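Local coordinates for nitrogenase molybdenum-iron protein alpha chain (Clostridium pasteurianum, PDB 4WES), which carries the iron-molybdenum cofactor and, with the beta chain, forms the nitrogenase component that reduces dinitrogen to ammonia, at the interface of chains A and B. Sequence-based numbering; all coordinates share one arbitrary frame. Chains: chain A, Nitrogenase molybdenum-iron protein alpha chain; chain B, Nitrogenase molybdenum-iron protein beta chain.

Contact 1: the interface of chains A and B. Residues chain A 76, 115, 145-146, 149-150; chain B 106-107, 110, 142.
Helix 146-149 of chain A, with A:Cys145 just before it and A:Ile150 just after, helix 112-117 and the loop at A:Pro76 pack against helix 106-111 of chain B and the loop at B:Tyr142. At one end A:Ile115 lays its CG1 methylene over the centre of the B:Tyr142 ring, 3.5 Å from the centroid, a CH-pi contact with the side chains at about a right angle. CG1, anti to the carbonyl carbon (chi1 -60°), is the branch turned to the ring, and CD1 of A:Ile115 continues to within 3.9 Å of OG1 of B:Thr110.

B:Thr110 meets chain A with both branches. Its CG2 methyl lies 3.8 Å from CG2 of A:Ile150 and reaches CB of A:Leu149, while OG1 faces CB of A:Pro146 at 3.7 Å. That hydroxyl turns back into its own helix: OG1 donates to the carbonyl O of B:Cys106 at 2.7 Å (C=O...donor angle 153°), so its polarity is met within chain B. At the far end CD1 of A:Leu149 and CD1 of B:Leu107 press methyl to methyl at 3.5 Å, a tight fit.

CB of A:Cys145 rests 3.7 Å from CB of B:Leu107, and CG of A:Pro76 lies 3.9 Å from CB of B:Cys106, whose SG packs on CD of A:Pro146. Both cysteines bind the [8Fe-7S] P-cluster shared by the chains; this apolar seam brings their two helix starts together beside the cluster, within the alpha-beta interface.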
loop_
_atom_site.group_PDB
_atom_site.type_symbol
_atom_site.label_atom_id
_atom_site.label_comp_id
_atom_site.label_asym_id
_atom_site.label_seq_id
_atom_site.Cartn_x
_atom_site.Cartn_y
_atom_site.Cartn_z
ATOM N N PRO A 76 -26.124 -12.895 -22.113
ATOM C CA PRO A 76 -25.355 -11.672 -21.998
ATOM C C PRO A 76 -24.408 -11.761 -20.797
ATOM O O PRO A 76 -24.380 -12.776 -20.084
ATOM C CB PRO A 76 -26.428 -10.570 -21.915
ATOM C CG PRO A 76 -27.764 -11.290 -21.969
ATOM C CD PRO A 76 -27.461 -12.726 -21.567
ATOM N N ILE A 115 -29.971 -11.528 -29.947
ATOM C CA ILE A 115 -31.356 -11.476 -29.540
ATOM C C ILE A 115 -32.293 -11.369 -30.731
ATOM O O ILE A 115 -33.313 -12.072 -30.796
ATOM C CB ILE A 115 -31.603 -10.267 -28.593
ATOM C CG1 ILE A 115 -30.740 -10.349 -27.330
ATOM C CG2 ILE A 115 -33.086 -10.134 -28.273
ATOM C CD1 ILE A 115 -31.056 -11.486 -26.412
ATOM N N CYS A 145 -31.893 -16.137 -19.059
ATOM C CA CYS A 145 -33.205 -15.564 -19.377
ATOM C C CYS A 145 -33.606 -15.496 -20.854
ATOM O O CYS A 145 -34.723 -15.914 -21.172
ATOM C CB CYS A 145 -33.358 -14.198 -18.698
ATOM S SG CYS A 145 -33.625 -14.299 -16.914
ATOM N N PRO A 146 -32.777 -14.928 -21.755
ATOM C CA PRO A 146 -33.291 -14.745 -23.123
ATOM C C PRO A 146 -33.368 -16.001 -23.996
ATOM O O PRO A 146 -33.996 -15.965 -25.041
ATOM C CB PRO A 146 -32.330 -13.756 -23.749
ATOM C CG PRO A 146 -31.268 -13.514 -22.783
ATOM C CD PRO A 146 -31.474 -14.280 -21.560
ATOM N N LEU A 149 -36.614 -17.835 -25.140
ATOM C CA LEU A 149 -37.501 -16.820 -25.740
ATOM C C LEU A 149 -37.064 -16.396 -27.139
ATOM O O LEU A 149 -37.913 -16.123 -27.999
ATOM C CB LEU A 149 -37.621 -15.597 -24.842
ATOM C CG LEU A 149 -38.407 -15.899 -23.571
ATOM C CD1 LEU A 149 -38.074 -14.876 -22.511
ATOM C CD2 LEU A 149 -39.911 -15.890 -23.856
ATOM N N ILE A 150 -35.767 -16.392 -27.400
ATOM C CA ILE A 150 -35.252 -15.999 -28.715
ATOM C C ILE A 150 -35.189 -17.176 -29.677
ATOM O O ILE A 150 -34.843 -16.999 -30.849
ATOM C CB ILE A 150 -33.899 -15.270 -28.642
ATOM C CG1 ILE A 150 -32.780 -16.224 -28.232
ATOM C CG2 ILE A 150 -34.015 -14.010 -27.787
ATOM C CD1 ILE A 150 -31.427 -15.589 -28.255
ATOM N N CYS B 106 -32.214 -8.232 -19.351
ATOM C CA CYS B 106 -32.369 -8.874 -20.652
ATOM C C CYS B 106 -33.700 -9.608 -20.796
ATOM O O CYS B 106 -34.202 -9.717 -21.913
ATOM C CB CYS B 106 -31.240 -9.864 -20.881
ATOM S SG CYS B 106 -30.903 -11.022 -19.523
ATOM N N LEU B 107 -34.277 -10.103 -19.697
ATOM C CA LEU B 107 -35.543 -10.828 -19.787
ATOM C C LEU B 107 -36.675 -9.885 -20.180
ATOM O O LEU B 107 -37.396 -10.132 -21.159
ATOM C CB LEU B 107 -35.873 -11.460 -18.446
ATOM C CG LEU B 107 -37.167 -12.254 -18.381
ATOM C CD1 LEU B 107 -37.306 -13.280 -19.506
ATOM C CD2 LEU B 107 -37.340 -12.912 -17.033
ATOM N N THR B 110 -36.126 -8.548 -23.717
ATOM C CA THR B 110 -36.398 -9.552 -24.758
ATOM C C THR B 110 -37.927 -9.682 -24.947
ATOM O O THR B 110 -38.416 -9.818 -26.071
ATOM C CB THR B 110 -35.753 -10.905 -24.430
ATOM O OG1 THR B 110 -34.336 -10.757 -24.431
ATOM C CG2 THR B 110 -36.149 -11.945 -25.446
ATOM N N TYR B 142 -27.705 -7.066 -23.062
ATOM C CA TYR B 142 -27.034 -7.408 -24.295
ATOM C C TYR B 142 -26.563 -6.180 -25.076
ATOM O O TYR B 142 -25.991 -6.340 -26.139
ATOM C CB TYR B 142 -27.935 -8.312 -25.117
ATOM C CG TYR B 142 -29.361 -7.857 -25.252
ATOM C CD1 TYR B 142 -30.348 -8.397 -24.439
ATOM C CD2 TYR B 142 -29.754 -6.907 -26.186
ATOM C CE1 TYR B 142 -31.664 -8.001 -24.554
ATOM C CE2 TYR B 142 -31.072 -6.521 -26.330
ATOM C CZ TYR B 142 -32.042 -7.092 -25.517
ATOM O OH TYR B 142 -33.366 -6.720 -25.630
#

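Contact 2: the interface of chains A and B. Residues chain A 46-48, 446; chain B 39, 65-67, 95, 218.
The loop holding A:Gly46, A:Ile47 and A:Ile48, together with the first residue of helix 446-456, meets the C-terminal end of helix 81-95 of chain B, the stretch from B:Met65 into strand 67-68, where CB of B:Ser67 packs loosely on A:Gly46, and the loop at B:Met218. B:Tyr95 reaches between the two chain A segments, and its phenol OH donates a 2.6 Å hydrogen bond to the carbonyl O of A:Ile47. The hydroxyl stands 41° above the carbonyl plane, off the lone pairs.

CD1 of A:Ile48 lies over one face of the same ring, shifted toward the rim and 3.6 Å from CE2 of B:Tyr95. The A:Ile48 chain is extended at its outer torsion (chi2 179°), carrying this methyl on to meet CE of B:Met218 tip to tip at 3.7 Å. SD of B:Met65 comes up to the methyl as well, at 4.0 Å.

With CG anti to the backbone N (chi1 177°), A:His446 turns its imidazole toward B:Met65 and B:Tyr95. CE of B:Met65 sits over one face of the imidazole, toward the rim and 3.7 Å from ND1 of A:His446. CE1 of B:Tyr95 meets the imidazole edge in plane, 3.7 Å from CD2 of A:His446. SD of B:Met218 comes in beyond the CD2-NE2 rim, off the plane on the side of the B:Met65 methyl and 4.1 Å from CD2 of A:His446. In the fold, the chain A loop rests where helix 81-95 of chain B ends.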
loop_
_atom_site.group_PDB
_atom_site.type_symbol
_atom_site.label_atom_id
_atom_site.label_comp_id
_atom_site.label_asym_id
_atom_site.label_seq_id
_atom_site.Cartn_x
_atom_site.Cartn_y
_atom_site.Cartn_z
ATOM N N GLY A 46 -41.477 -7.310 -5.019
ATOM C CA GLY A 46 -41.218 -6.079 -4.291
ATOM C C GLY A 46 -40.896 -6.218 -2.816
ATOM O O GLY A 46 -40.688 -5.195 -2.155
ATOM N N ILE A 47 -40.812 -7.450 -2.295
ATOM C CA ILE A 47 -40.709 -7.711 -0.875
ATOM C C ILE A 47 -39.265 -7.614 -0.316
ATOM O O ILE A 47 -39.092 -7.642 0.897
ATOM C CB ILE A 47 -41.414 -9.067 -0.609
ATOM C CG1 ILE A 47 -42.076 -9.071 0.774
ATOM C CG2 ILE A 47 -40.446 -10.219 -0.813
ATOM C CD1 ILE A 47 -43.154 -10.100 1.019
ATOM N N ILE A 48 -38.279 -7.538 -1.222
ATOM C CA ILE A 48 -36.846 -7.577 -0.872
ATOM C C ILE A 48 -36.483 -8.984 -0.339
ATOM O O ILE A 48 -36.363 -9.226 0.841
ATOM C CB ILE A 48 -36.329 -6.430 0.011
ATOM C CG1 ILE A 48 -36.732 -5.087 -0.595
ATOM C CG2 ILE A 48 -34.814 -6.527 0.141
ATOM C CD1 ILE A 48 -36.304 -3.865 0.201
ATOM N N HIS A 446 -36.508 -8.445 4.060
ATOM C CA HIS A 446 -35.905 -7.391 4.869
ATOM C C HIS A 446 -36.826 -6.950 5.995
ATOM O O HIS A 446 -36.392 -6.800 7.122
ATOM C CB HIS A 446 -35.528 -6.204 3.968
ATOM C CG HIS A 446 -34.973 -5.061 4.723
ATOM N ND1 HIS A 446 -33.767 -5.120 5.386
ATOM C CD2 HIS A 446 -35.500 -3.845 4.995
ATOM C CE1 HIS A 446 -33.584 -3.987 6.032
ATOM N NE2 HIS A 446 -34.595 -3.192 5.777
ATOM N N LEU B 39 -35.527 3.733 -3.725
ATOM C CA LEU B 39 -35.299 2.310 -3.808
ATOM C C LEU B 39 -35.158 1.919 -5.296
ATOM O O LEU B 39 -36.112 2.047 -6.066
ATOM C CB LEU B 39 -36.433 1.495 -3.164
ATOM C CG LEU B 39 -36.179 0.007 -3.037
ATOM C CD1 LEU B 39 -34.979 -0.274 -2.162
ATOM C CD2 LEU B 39 -37.420 -0.701 -2.549
ATOM N N MET B 65 -29.495 -1.834 -1.231
ATOM C CA MET B 65 -30.891 -2.243 -1.282
ATOM C C MET B 65 -31.457 -2.127 -2.682
ATOM O O MET B 65 -31.185 -1.130 -3.373
ATOM C CB MET B 65 -31.701 -1.319 -0.375
ATOM C CG MET B 65 -31.627 -1.725 1.083
ATOM S SD MET B 65 -32.481 -3.294 1.294
ATOM C CE MET B 65 -31.552 -4.017 2.611
ATOM N N ALA B 66 -32.266 -3.106 -3.080
ATOM C CA ALA B 66 -33.074 -3.015 -4.303
ATOM C C ALA B 66 -34.177 -4.061 -4.206
ATOM O O ALA B 66 -33.985 -5.128 -3.618
ATOM C CB ALA B 66 -32.271 -3.238 -5.576
ATOM N N SER B 67 -35.319 -3.739 -4.815
ATOM C CA SER B 67 -36.432 -4.657 -4.977
ATOM C C SER B 67 -36.409 -5.248 -6.396
ATOM O O SER B 67 -35.676 -4.790 -7.275
ATOM C CB SER B 67 -37.738 -3.917 -4.735
ATOM O OG SER B 67 -37.809 -2.733 -5.484
ATOM N N TYR B 95 -41.744 -0.401 2.719
ATOM C CA TYR B 95 -40.449 0.248 2.713
ATOM C C TYR B 95 -40.479 1.745 2.464
ATOM O O TYR B 95 -39.466 2.411 2.664
ATOM C CB TYR B 95 -39.535 -0.473 1.708
ATOM C CG TYR B 95 -39.405 -1.968 2.009
ATOM C CD1 TYR B 95 -38.992 -2.402 3.261
ATOM C CD2 TYR B 95 -39.778 -2.916 1.074
ATOM C CE1 TYR B 95 -38.914 -3.752 3.566
ATOM C CE2 TYR B 95 -39.672 -4.280 1.362
ATOM C CZ TYR B 95 -39.268 -4.675 2.622
ATOM O OH TYR B 95 -39.168 -6.019 2.927
ATOM N N MET B 218 -32.401 2.518 6.144
ATOM C CA MET B 218 -32.585 2.004 4.782
ATOM C C MET B 218 -32.191 2.955 3.689
ATOM O O MET B 218 -31.537 2.584 2.729
ATOM C CB MET B 218 -34.005 1.520 4.590
ATOM C CG MET B 218 -34.240 0.859 3.278
ATOM S SD MET B 218 -35.771 -0.130 3.360
ATOM C CE MET B 218 -35.792 -0.556 1.733
#

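Contact 1 and contact 2 lie on the same alpha-beta interface, with the centres of their C-alpha atoms about 25 Å apart, and they have no residue or secondary-structure element in common. Contact 1 borders the shared P-cluster directly, whereas contact 2 includes none of the cluster ligands. The sequence gives a link: the alpha-chain loop of contact 2 lies a few residues ahead of the P-cluster ligand A:Cys53. Two separate patches would help fix how the chains are oriented, and therefore how both sets of cluster ligands are presented, in each alpha-beta half of the tetramer.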